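Local coordinates for protein hexokinase (Schistosoma mansoni, PDB 1BDG) that probably phosphorylates glucose and other hexoses at the 6-position with ATP, the first step of glycolysis, and here holds alpha-D-glucopyranose in its sugar pocket, at residues 107-119 with 164-178. Sequence-based numbering, arbitrary orientation.
Sequences KMSGSGTELFKYI and FSADGVEGHNVAELL
Phe116 reaches from helix 112-119 onto the start of helix 174-178 and buries more surface in this contact than any other residue. Leu177 CB sits squarely over one face of its ring, 3.9 Å from the centroid and 10° off the normal, a CH-pi contact. Val169 CG1 meets the ring at its edge, 4.1 Å from Phe116 CE2, whereas Val174 CG1 approaches Phe116 CZ obliquely. Leu178 turns CG anti to its backbone N, and this torsion together with the turn at chi2 brings its CD1 to the edge of the Phe116 ring and against Ile119 CG2.

A second aromatic cluster forms at the other end. Met108 lays CG over a face of Phe164, 3.8 Å from the ring centroid. The bend at chi2 sets SD above the same ring at 4.6 Å from the centroid, a Met-aromatic contact, and the bend at chi3 then swings CE back to Phe164 CE1. Leu115 CD2 packs at the ring edge, 4.0 Å from Phe164 CE2.

Beside the Phe164 cluster the two loops pair briefly. Ser165 N donates to Met108 O over 2.9 Å in a nearly straight bond (169°), and Asp167 N donates to Gly110 O at a more bent angle. A water donates to Ser109 O and also hydrogen-bonds Ser165 OG. Val169 CG2 packs against CA of Gly112, the first residue of the helix, which has no side chain there.

The contact lies within the small subdomain, joining the beginnings of helices 112-129 and 174-183, whose short segments cross at -62°. Phe116, Val174 and Leu178 also touch strand 137-143 of the five-stranded sheet, and Val169 and Val174 rest on Leu157 of strand 154-157. Phe164 stacks on Trp160 and meets Phe145, a glucose-pocket residue, edge-to-face.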
# COMPACT_ATOMS: atom_id res chain seq x y z
N LYS A 107 -6.44 20.09 -0.53
CA LYS A 107 -5.10 19.98 -1.10
C LYS A 107 -4.90 18.78 -2.04
O LYS A 107 -4.24 18.90 -3.08
CB LYS A 107 -4.08 19.92 0.03
CG LYS A 107 -3.19 21.15 0.17
CD LYS A 107 -3.99 22.43 0.02
CE LYS A 107 -3.07 23.65 0.00
NZ LYS A 107 -3.83 24.89 -0.32
N MET A 108 -5.52 17.64 -1.72
CA MET A 108 -5.37 16.41 -2.50
C MET A 108 -6.20 16.24 -3.74
O MET A 108 -6.05 15.24 -4.45
CB MET A 108 -5.57 15.21 -1.59
CG MET A 108 -4.45 15.01 -0.61
SD MET A 108 -5.14 14.40 0.89
CE MET A 108 -5.92 12.85 0.32
N SER A 109 -7.08 17.19 -3.99
CA SER A 109 -7.95 17.16 -5.16
C SER A 109 -7.93 18.47 -5.96
O SER A 109 -8.50 18.54 -7.04
CB SER A 109 -9.37 16.83 -4.74
OG SER A 109 -9.46 16.75 -3.32
N GLY A 110 -7.28 19.50 -5.43
CA GLY A 110 -7.21 20.77 -6.14
C GLY A 110 -6.10 20.77 -7.18
O GLY A 110 -5.81 19.73 -7.78
N SER A 111 -5.45 21.91 -7.40
CA SER A 111 -4.38 21.96 -8.39
C SER A 111 -3.08 21.32 -7.86
O SER A 111 -2.88 21.20 -6.65
CB SER A 111 -4.14 23.39 -8.89
OG SER A 111 -3.59 24.23 -7.87
N GLY A 112 -2.21 20.92 -8.79
CA GLY A 112 -0.96 20.28 -8.44
C GLY A 112 -0.04 21.23 -7.73
O GLY A 112 0.58 20.88 -6.72
N THR A 113 0.06 22.43 -8.30
CA THR A 113 0.90 23.50 -7.76
C THR A 113 0.47 23.81 -6.31
O THR A 113 1.30 24.06 -5.44
CB THR A 113 0.79 24.79 -8.66
OG1 THR A 113 -0.57 25.26 -8.70
CG2 THR A 113 1.24 24.46 -10.08
N GLU A 114 -0.84 23.74 -6.06
CA GLU A 114 -1.38 23.98 -4.73
C GLU A 114 -0.96 22.86 -3.74
O GLU A 114 -0.66 23.14 -2.56
CB GLU A 114 -2.89 24.12 -4.80
N LEU A 115 -0.95 21.61 -4.20
CA LEU A 115 -0.53 20.51 -3.33
C LEU A 115 0.99 20.64 -3.16
O LEU A 115 1.49 20.75 -2.04
CB LEU A 115 -0.90 19.15 -3.93
CG LEU A 115 -0.57 17.84 -3.19
CD1 LEU A 115 -1.38 17.72 -1.90
CD2 LEU A 115 -0.88 16.66 -4.10
N PHE A 116 1.71 20.70 -4.27
CA PHE A 116 3.16 20.83 -4.20
C PHE A 116 3.65 22.08 -3.50
O PHE A 116 4.78 22.15 -3.00
CB PHE A 116 3.78 20.67 -5.58
CG PHE A 116 4.00 19.25 -5.95
CD1 PHE A 116 5.13 18.58 -5.51
CD2 PHE A 116 3.03 18.54 -6.65
CE1 PHE A 116 5.29 17.24 -5.75
CE2 PHE A 116 3.20 17.19 -6.89
CZ PHE A 116 4.33 16.54 -6.44
N LYS A 117 2.77 23.09 -3.45
CA LYS A 117 3.08 24.32 -2.74
C LYS A 117 2.96 23.97 -1.25
O LYS A 117 3.88 24.24 -0.46
CB LYS A 117 2.10 25.43 -3.12
CG LYS A 117 2.41 26.73 -2.44
CD LYS A 117 1.57 27.85 -2.98
CE LYS A 117 1.80 29.09 -2.16
NZ LYS A 117 0.91 30.20 -2.56
N TYR A 118 1.87 23.31 -0.87
CA TYR A 118 1.67 22.92 0.51
C TYR A 118 2.90 22.15 1.01
O TYR A 118 3.48 22.46 2.07
CB TYR A 118 0.39 22.09 0.67
CG TYR A 118 0.12 21.71 2.11
CD1 TYR A 118 -0.58 22.57 2.97
CD2 TYR A 118 0.63 20.53 2.64
CE1 TYR A 118 -0.73 22.27 4.32
CE2 TYR A 118 0.49 20.23 3.97
CZ TYR A 118 -0.18 21.09 4.80
OH TYR A 118 -0.27 20.77 6.12
N ILE A 119 3.34 21.17 0.22
CA ILE A 119 4.51 20.35 0.58
C ILE A 119 5.67 21.25 1.01
O ILE A 119 6.19 21.12 2.13
CB ILE A 119 4.96 19.42 -0.60
CG1 ILE A 119 3.88 18.38 -0.89
CG2 ILE A 119 6.27 18.74 -0.27
CD1 ILE A 119 3.62 17.48 0.25
N PHE A 164 -6.19 10.50 -3.97
CA PHE A 164 -5.73 11.71 -4.64
C PHE A 164 -6.35 11.91 -6.02
O PHE A 164 -6.68 10.95 -6.73
CB PHE A 164 -4.21 11.69 -4.78
CG PHE A 164 -3.47 11.94 -3.50
CD1 PHE A 164 -3.63 11.10 -2.40
CD2 PHE A 164 -2.54 12.97 -3.42
CE1 PHE A 164 -2.86 11.28 -1.24
CE2 PHE A 164 -1.78 13.16 -2.28
CZ PHE A 164 -1.93 12.31 -1.19
N SER A 165 -6.51 13.18 -6.40
CA SER A 165 -7.06 13.58 -7.70
C SER A 165 -6.73 15.03 -7.97
O SER A 165 -7.59 15.78 -8.41
CB SER A 165 -8.58 13.36 -7.78
OG SER A 165 -9.26 14.04 -6.74
N ALA A 166 -5.51 15.44 -7.64
CA ALA A 166 -5.08 16.81 -7.87
C ALA A 166 -4.87 16.98 -9.37
O ALA A 166 -4.32 16.09 -10.02
CB ALA A 166 -3.80 17.08 -7.12
N ASP A 167 -5.35 18.07 -9.93
CA ASP A 167 -5.18 18.28 -11.36
C ASP A 167 -3.81 18.91 -11.60
O ASP A 167 -3.21 19.48 -10.70
CB ASP A 167 -6.29 19.15 -11.93
CG ASP A 167 -6.12 20.61 -11.61
OD1 ASP A 167 -6.15 20.96 -10.41
OD2 ASP A 167 -5.94 21.42 -12.55
N GLY A 168 -3.28 18.75 -12.80
CA GLY A 168 -2.00 19.34 -13.11
C GLY A 168 -0.81 18.55 -12.62
O GLY A 168 0.32 19.05 -12.66
N VAL A 169 -1.03 17.31 -12.23
CA VAL A 169 0.07 16.47 -11.76
C VAL A 169 0.36 15.29 -12.68
O VAL A 169 1.52 15.05 -13.03
CB VAL A 169 -0.19 15.94 -10.34
CG1 VAL A 169 1.06 15.26 -9.80
CG2 VAL A 169 -0.60 17.07 -9.43
N GLU A 170 -0.69 14.58 -13.11
CA GLU A 170 -0.53 13.39 -13.95
C GLU A 170 0.09 13.75 -15.28
O GLU A 170 -0.31 14.72 -15.91
CB GLU A 170 -1.86 12.70 -14.18
CG GLU A 170 -2.56 12.14 -12.96
CD GLU A 170 -3.82 11.36 -13.34
OE1 GLU A 170 -4.18 11.34 -14.54
OE2 GLU A 170 -4.45 10.75 -12.45
N GLY A 171 1.07 12.96 -15.70
CA GLY A 171 1.73 13.21 -16.96
C GLY A 171 2.88 14.18 -16.83
O GLY A 171 3.63 14.37 -17.79
N HIS A 172 3.02 14.78 -15.65
CA HIS A 172 4.09 15.74 -15.37
C HIS A 172 5.24 15.11 -14.58
O HIS A 172 5.09 14.04 -13.96
CB HIS A 172 3.56 16.92 -14.56
CG HIS A 172 2.55 17.75 -15.29
ND1 HIS A 172 1.19 17.62 -15.08
CD2 HIS A 172 2.69 18.71 -16.23
CE1 HIS A 172 0.54 18.47 -15.86
NE2 HIS A 172 1.43 19.14 -16.57
N ASN A 173 6.39 15.78 -14.59
CA ASN A 173 7.53 15.28 -13.83
C ASN A 173 7.37 15.83 -12.41
O ASN A 173 7.58 17.02 -12.16
CB ASN A 173 8.85 15.74 -14.44
CG ASN A 173 10.06 15.33 -13.59
OD1 ASN A 173 9.94 14.69 -12.55
ND2 ASN A 173 11.25 15.71 -14.06
N VAL A 174 6.96 14.96 -11.50
CA VAL A 174 6.79 15.33 -10.10
C VAL A 174 8.02 15.97 -9.43
O VAL A 174 7.88 16.91 -8.64
CB VAL A 174 6.34 14.11 -9.28
CG1 VAL A 174 6.47 14.39 -7.80
CG2 VAL A 174 4.92 13.73 -9.66
N ALA A 175 9.22 15.47 -9.73
CA ALA A 175 10.44 16.01 -9.13
C ALA A 175 10.61 17.48 -9.45
O ALA A 175 11.08 18.27 -8.63
CB ALA A 175 11.64 15.25 -9.60
N GLU A 176 10.20 17.86 -10.65
CA GLU A 176 10.34 19.25 -11.06
C GLU A 176 9.25 20.07 -10.40
O GLU A 176 9.48 21.21 -9.98
CB GLU A 176 10.30 19.39 -12.58
CG GLU A 176 10.70 20.78 -13.06
CD GLU A 176 10.97 20.84 -14.57
OE1 GLU A 176 10.43 19.96 -15.31
OE2 GLU A 176 11.73 21.76 -15.00
N LEU A 177 8.07 19.49 -10.25
CA LEU A 177 6.98 20.19 -9.60
C LEU A 177 7.48 20.59 -8.20
O LEU A 177 7.57 21.78 -7.90
CB LEU A 177 5.72 19.32 -9.51
CG LEU A 177 4.86 19.21 -10.78
CD1 LEU A 177 3.63 18.37 -10.52
CD2 LEU A 177 4.44 20.59 -11.22
N LEU A 178 7.92 19.62 -7.41
CA LEU A 178 8.41 19.92 -6.07
C LEU A 178 9.56 20.91 -6.11
O LEU A 178 9.56 21.90 -5.40
CB LEU A 178 8.86 18.65 -5.34
CG LEU A 178 9.19 18.92 -3.87
CD1 LEU A 178 7.92 19.29 -3.11
CD2 LEU A 178 9.85 17.71 -3.26
O HOH W 1 -10.20 16.74 -7.95